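Restriction endonuclease EcoP15I, modification subunit (Escherichia coli, PDB 4ZCF) methylates the adenine at the fifth position of the DNA sequence 5'-CAGCAG-3' as a homodimer using S-adenosyl-L-methionine, and joins the Res subunit for DNA restriction. Local coordinates at the interface of chains A and B. Sequence-based numbering; all coordinates share one arbitrary frame. Chains: chain A/B, Restriction endonuclease EcoP15I, modification subunit.

Contact 1: the interface of chains A and B. Residues chain A 387-390; chain B 230-232, 237-238, 240.
With its CG turned between the backbone N and the carbonyl carbon (chi1 70°), A:Lys387 runs straight over the methyl of B:Ala238 and bends only at its end, which carries its ammonium to the tip of B:Glu240 across the Mod homodimer interface. The two meet end to end in a salt bridge, A:Lys387 NZ to the carboxylate B:Glu240 OE2 at 3.1 Å, on the syn side of that oxygen. A:Lys387 NZ also donates to the side-chain amide oxygen B:Asn232 OD1 at 2.9 Å, coming from above the amide plane as the two chains cross nearly at right angles. Lysine suits the place because its aliphatic stem packs on a small methyl, A:Lys387 CD lying 3.6 Å from B:Ala238 CB, while the charged end goes on to the acid. B:Glu240 is also gripped within its own chain: B:Asp231 N donates to the anti side of OE2, helping to position the carboxylate. Its other oxygen, OE1, takes the hydroxyl of A:Ser389 from above the carboxylate plane. Alongside, A:Leu388 with B:Ile237 and A:Ser389 with B:Ala238 form parallel bridges, and B:Ala238 N donates to A:Leu388 O. The small hydroxyl of A:Ser390 extends the link as an acceptor, A:Ser390 OG lying 3.0 Å from B:Glu240 N.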
# COMPACT_ATOMS: atom_id res chain seq x y z
N LYS A 387 -19.40 9.19 -4.21
CA LYS A 387 -18.28 8.56 -3.49
C LYS A 387 -18.26 7.02 -3.73
O LYS A 387 -19.26 6.44 -4.21
CB LYS A 387 -18.43 8.81 -1.97
CG LYS A 387 -19.60 8.05 -1.35
CD LYS A 387 -19.83 8.37 0.09
CE LYS A 387 -20.82 7.41 0.69
NZ LYS A 387 -21.85 8.09 1.50
N LEU A 388 -17.18 6.36 -3.27
CA LEU A 388 -17.12 4.92 -3.33
C LEU A 388 -17.49 4.38 -1.93
O LEU A 388 -16.69 4.44 -1.02
CB LEU A 388 -15.73 4.45 -3.78
CG LEU A 388 -15.40 2.95 -3.77
CD1 LEU A 388 -16.36 2.14 -4.67
CD2 LEU A 388 -13.99 2.74 -4.18
N SER A 389 -18.73 3.90 -1.77
CA SER A 389 -19.17 3.29 -0.51
C SER A 389 -18.46 1.91 -0.34
O SER A 389 -18.17 1.25 -1.33
CB SER A 389 -20.69 3.19 -0.46
OG SER A 389 -21.09 2.20 0.49
N SER A 390 -18.15 1.50 0.91
CA SER A 390 -17.42 0.25 1.20
C SER A 390 -18.19 -1.05 0.96
O SER A 390 -17.56 -2.11 0.77
CB SER A 390 -16.83 0.27 2.61
OG SER A 390 -17.83 0.16 3.60
N THR B 230 -23.00 5.80 7.87
CA THR B 230 -22.80 6.59 6.65
C THR B 230 -21.62 7.48 6.94
O THR B 230 -21.54 8.05 8.02
CB THR B 230 -24.06 7.46 6.35
OG1 THR B 230 -25.22 6.62 6.37
CG2 THR B 230 -23.98 8.21 5.00
N ASP B 231 -20.70 7.58 5.99
CA ASP B 231 -19.54 8.44 6.11
C ASP B 231 -19.44 9.23 4.83
O ASP B 231 -19.35 8.64 3.75
CB ASP B 231 -18.27 7.65 6.41
CG ASP B 231 -17.07 8.52 6.73
OD1 ASP B 231 -17.24 9.53 7.46
OD2 ASP B 231 -15.95 8.18 6.29
N ASN B 232 -19.49 10.56 4.96
CA ASN B 232 -19.43 11.48 3.84
C ASN B 232 -18.18 12.36 3.77
O ASN B 232 -18.13 13.31 2.98
CB ASN B 232 -20.72 12.29 3.74
CG ASN B 232 -21.85 11.56 3.06
OD1 ASN B 232 -21.68 10.97 2.00
ND2 ASN B 232 -23.04 11.62 3.63
N ILE B 237 -11.93 5.39 -0.38
CA ILE B 237 -13.09 4.54 -0.04
C ILE B 237 -13.81 5.21 1.16
O ILE B 237 -13.12 5.64 2.08
CB ILE B 237 -12.63 3.09 0.30
CG1 ILE B 237 -11.96 2.41 -0.92
CG2 ILE B 237 -13.80 2.23 0.81
CD1 ILE B 237 -11.16 1.26 -0.64
N ALA B 238 -15.18 5.31 1.13
CA ALA B 238 -16.08 5.76 2.22
C ALA B 238 -16.42 4.51 3.03
O ALA B 238 -17.28 3.72 2.61
CB ALA B 238 -17.36 6.37 1.67
N GLU B 240 -17.93 2.26 5.73
CA GLU B 240 -19.25 2.32 6.37
C GLU B 240 -19.70 1.03 7.05
O GLU B 240 -20.83 0.94 7.51
CB GLU B 240 -20.28 2.75 5.32
CG GLU B 240 -20.16 4.21 4.88
CD GLU B 240 -21.13 4.64 3.80
OE1 GLU B 240 -21.64 3.74 3.09
OE2 GLU B 240 -21.38 5.85 3.64

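Contact 2: the interface of chains A and B. Residues chain A 227, 230-231, 238-240; chain B 387, 389-391.
A:Ala238 and B:Ser389 pair as a short parallel beta bridge between the two Mod subunits, and just beyond it the backbone N of B:Ser390 makes a weak, bent bond to the carbonyl O of A:Ala238. The side chains add firmer links around A:Glu240, whose CG lies anti to the carbonyl carbon (chi1 -70°) and whose extended chain presents both carboxylate oxygens to chain B, tying the homodimer together by charge as well as by backbone. B:Lys387, fully extended beyond CG, comes across the acid at about a right angle and places its ammonium NZ 2.6 Å from A:Glu240 OE2, on the syn lone pair, as a hydrogen bond and salt bridge. The anti lone pair of A:Glu240 OE2 takes the backbone N of A:Asp231 at 3.0 Å, and two donors, one on each lone pair and roughly at right angles to one another, should limit rotation of the carboxylate. They would also be expected to favour its ionised form. A:Glu240 OE1 is met nearly along its C-O axis by the hydroxyl OG of B:Ser389, 2.6 Å away. A serine is short enough to deliver this donor from a strand that is itself pairing with the partner. The bent aliphatic stem of A:Lys227 slants over B:Val391, a branched apolar residue that offers CG2 to the lysine CD. The hydroxyl of B:Ser390 acts as an acceptor: A:Glu240 N donates to B:Ser390 OG at 3.0 Å, with an almost straight angle of 171° at the hydrogen.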
# COMPACT_ATOMS: atom_id res chain seq x y z
N LYS A 227 -21.48 -7.73 -1.91
CA LYS A 227 -22.62 -8.60 -1.61
C LYS A 227 -23.19 -8.96 -3.00
O LYS A 227 -23.86 -8.15 -3.65
CB LYS A 227 -23.61 -7.91 -0.65
CG LYS A 227 -25.04 -8.43 -0.72
CD LYS A 227 -25.37 -9.50 0.26
CE LYS A 227 -26.86 -9.79 0.22
NZ LYS A 227 -27.36 -10.27 -1.10
N THR A 230 -27.22 -14.60 -3.21
CA THR A 230 -28.45 -14.77 -2.46
C THR A 230 -28.56 -16.26 -2.22
O THR A 230 -28.86 -17.03 -3.14
CB THR A 230 -29.62 -14.16 -3.22
OG1 THR A 230 -29.34 -12.77 -3.41
CG2 THR A 230 -30.94 -14.29 -2.48
N ASP A 231 -28.21 -16.68 -1.01
CA ASP A 231 -28.22 -18.08 -0.66
C ASP A 231 -29.30 -18.36 0.33
O ASP A 231 -29.23 -17.89 1.47
CB ASP A 231 -26.84 -18.53 -0.13
CG ASP A 231 -26.60 -20.02 -0.25
OD1 ASP A 231 -27.59 -20.78 -0.34
OD2 ASP A 231 -25.42 -20.44 -0.27
N ALA A 238 -25.37 -17.30 6.22
CA ALA A 238 -25.66 -17.36 4.79
C ALA A 238 -24.59 -16.48 4.15
O ALA A 238 -24.64 -15.25 4.26
CB ALA A 238 -27.06 -16.81 4.52
N VAL A 239 -23.58 -17.11 3.56
CA VAL A 239 -22.46 -16.44 2.92
C VAL A 239 -22.90 -15.86 1.58
O VAL A 239 -23.15 -16.59 0.62
CB VAL A 239 -21.13 -17.26 2.89
CG1 VAL A 239 -20.60 -17.46 4.31
CG2 VAL A 239 -21.33 -18.61 2.22
N GLU A 240 -23.02 -14.53 1.53
CA GLU A 240 -23.54 -13.78 0.40
C GLU A 240 -22.60 -12.67 -0.06
O GLU A 240 -22.98 -11.83 -0.88
CB GLU A 240 -24.92 -13.23 0.78
CG GLU A 240 -25.99 -14.31 0.90
CD GLU A 240 -27.35 -13.83 1.35
OE1 GLU A 240 -27.42 -12.85 2.12
OE2 GLU A 240 -28.36 -14.44 0.93
N LYS B 387 -33.01 -16.34 7.46
CA LYS B 387 -31.57 -16.66 7.42
C LYS B 387 -30.68 -15.61 8.05
O LYS B 387 -31.02 -14.43 8.02
CB LYS B 387 -31.12 -16.89 5.93
CG LYS B 387 -31.30 -15.66 5.03
CD LYS B 387 -30.91 -15.84 3.59
CE LYS B 387 -31.14 -14.52 2.87
NZ LYS B 387 -30.96 -14.62 1.39
N SER B 389 -27.95 -13.63 7.09
CA SER B 389 -27.18 -13.09 5.97
C SER B 389 -25.83 -12.59 6.48
O SER B 389 -25.74 -12.13 7.61
CB SER B 389 -27.93 -11.95 5.30
OG SER B 389 -27.15 -11.41 4.25
N SER B 390 -24.77 -12.72 5.66
CA SER B 390 -23.44 -12.31 6.08
C SER B 390 -23.26 -10.77 6.04
O SER B 390 -22.28 -10.23 6.58
CB SER B 390 -22.37 -13.09 5.31
OG SER B 390 -22.41 -12.79 3.93
N VAL B 391 -24.22 -10.06 5.43
CA VAL B 391 -24.22 -8.61 5.38
C VAL B 391 -25.47 -8.10 6.10
O VAL B 391 -26.59 -8.27 5.59
CB VAL B 391 -24.05 -8.03 3.96
CG1 VAL B 391 -23.84 -6.51 4.01
CG2 VAL B 391 -22.92 -8.72 3.21

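Contact 3: the interface of chains A and B. Residues chain A 236-238; chain B 221-224, 246, 258, 388.
A:Ile237 drives its side chain into an apolar pocket of chain B, and this is the tightly packed part of the contact. With CG1 anti to the carbonyl carbon (chi1 -56°) and CG2 anti to the backbone N, its two branches part. A:Ile237 CD1 comes within 3.6 Å of B:Gly222 CA, where the lack of a side chain lets the tip approach the strand, and also touches B:Val246 CG2. A:Ile237 CG2 meets B:Leu224 CD2 at 3.6 Å, so branching at CB lets one residue fill two directions. The broad, flat indole of B:Trp258 suits its place by serving two neighbours: CZ3 lies against A:Ile237 CG1, and A:Asn236 CB sits over its face, 3.8 Å from the centroid of the six-membered ring, in a CH-pi contact. The asparagine amide plane is turned 56° from the ring, and its CB also rests on B:Val221 CG1. An alanine in place of B:Trp258 would probably open a gap beneath A:Asn236 CB and leave the asparagine side chain freer to turn. The looser side is bridged by an ordered water, 2.7 Å from the backbone O of A:Asn236, that joins it to B:Trp258 O and B:Leu388 N. Between the two regions, A:Ala238 N donates to B:Leu388 O at 2.7 Å in a nearly straight bond. By pairing A:Ile237 with B:Leu388 in a parallel bridge and burying the isoleucine side chain, the site helps join the two Mod subunits.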
# COMPACT_ATOMS: atom_id res chain seq x y z
N ASN A 236 -25.89 -21.88 9.03
CA ASN A 236 -25.67 -21.04 10.20
C ASN A 236 -25.64 -19.59 9.65
O ASN A 236 -26.67 -18.92 9.69
CB ASN A 236 -24.35 -21.41 10.86
CG ASN A 236 -24.25 -22.85 11.30
OD1 ASN A 236 -23.29 -23.55 10.97
ND2 ASN A 236 -25.17 -23.30 12.12
N ILE A 237 -24.52 -19.18 9.04
CA ILE A 237 -24.38 -17.88 8.37
C ILE A 237 -24.61 -18.16 6.89
O ILE A 237 -24.13 -19.17 6.38
CB ILE A 237 -22.99 -17.19 8.62
CG1 ILE A 237 -22.69 -17.02 10.13
CG2 ILE A 237 -22.82 -15.86 7.85
CD1 ILE A 237 -21.37 -16.55 10.44
N ALA A 238 -25.37 -17.30 6.22
CA ALA A 238 -25.66 -17.36 4.79
C ALA A 238 -24.59 -16.48 4.15
O ALA A 238 -24.64 -15.25 4.26
CB ALA A 238 -27.06 -16.81 4.52
N VAL B 221 -17.05 -20.51 11.78
CA VAL B 221 -18.44 -20.53 11.26
C VAL B 221 -18.54 -19.58 10.03
O VAL B 221 -19.03 -19.98 8.97
CB VAL B 221 -19.51 -20.22 12.33
CG1 VAL B 221 -20.91 -20.33 11.72
CG2 VAL B 221 -19.39 -21.16 13.51
N GLY B 222 -18.04 -18.36 10.20
CA GLY B 222 -18.06 -17.37 9.15
C GLY B 222 -17.87 -15.97 9.67
O GLY B 222 -17.72 -15.77 10.88
N ASP B 223 -17.87 -14.98 8.75
CA ASP B 223 -17.70 -13.59 9.14
C ASP B 223 -18.82 -12.76 8.65
O ASP B 223 -19.22 -12.86 7.49
CB ASP B 223 -16.35 -13.03 8.65
CG ASP B 223 -15.15 -13.94 8.84
OD1 ASP B 223 -14.97 -14.46 9.98
OD2 ASP B 223 -14.39 -14.13 7.86
N LEU B 224 -19.33 -11.93 9.53
CA LEU B 224 -20.42 -11.02 9.20
C LEU B 224 -19.90 -9.63 9.00
O LEU B 224 -18.94 -9.24 9.64
CB LEU B 224 -21.48 -11.02 10.34
CG LEU B 224 -22.03 -12.39 10.78
CD1 LEU B 224 -22.53 -12.35 12.22
CD2 LEU B 224 -23.15 -12.85 9.86
N VAL B 246 -17.07 -15.04 13.66
CA VAL B 246 -17.83 -16.08 14.38
C VAL B 246 -17.07 -17.42 14.30
O VAL B 246 -16.77 -17.89 13.21
CB VAL B 246 -19.29 -16.28 13.86
CG1 VAL B 246 -20.15 -17.06 14.85
CG2 VAL B 246 -19.95 -14.95 13.48
N TRP B 258 -29.30 -22.16 11.54
CA TRP B 258 -29.71 -21.11 12.47
C TRP B 258 -30.95 -20.43 11.93
O TRP B 258 -30.95 -19.95 10.79
CB TRP B 258 -28.60 -20.06 12.66
CG TRP B 258 -27.43 -20.52 13.48
CD1 TRP B 258 -27.36 -21.63 14.27
CD2 TRP B 258 -26.20 -19.82 13.67
NE1 TRP B 258 -26.15 -21.69 14.90
CE2 TRP B 258 -25.42 -20.57 14.57
CE3 TRP B 258 -25.67 -18.62 13.16
CZ2 TRP B 258 -24.12 -20.19 14.95
CZ3 TRP B 258 -24.39 -18.23 13.54
CH2 TRP B 258 -23.63 -19.02 14.41
N LEU B 388 -29.49 -16.01 8.51
CA LEU B 388 -28.50 -15.06 8.99
C LEU B 388 -27.56 -14.68 7.82
O LEU B 388 -26.54 -15.32 7.56
CB LEU B 388 -27.75 -15.53 10.27
CG LEU B 388 -26.71 -14.54 10.89
CD1 LEU B 388 -27.32 -13.16 11.19
CD2 LEU B 388 -26.03 -15.13 12.11
O HOH W 1 -29.20 -18.74 8.75

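Contacts 2 and 3 lie side by side, their C-alpha centres about 8 Å apart, and share A:Ala238 of strand 237-238. Contact 1 stands farther off, about 21 Å from contact 2 and 24 Å from contact 3. It mirrors their strand pairing with the chains exchanged: strand 388-389 comes from chain A and strand 237-238 from chain B. Contact 3 adds strands 220-227 and 241-248 of chain B. The Mod homodimer is therefore stitched in part by a reciprocal pair of short parallel pairings. The exchange is only approximately two-fold, which is compatible with two subunits playing different roles on an asymmetric DNA site.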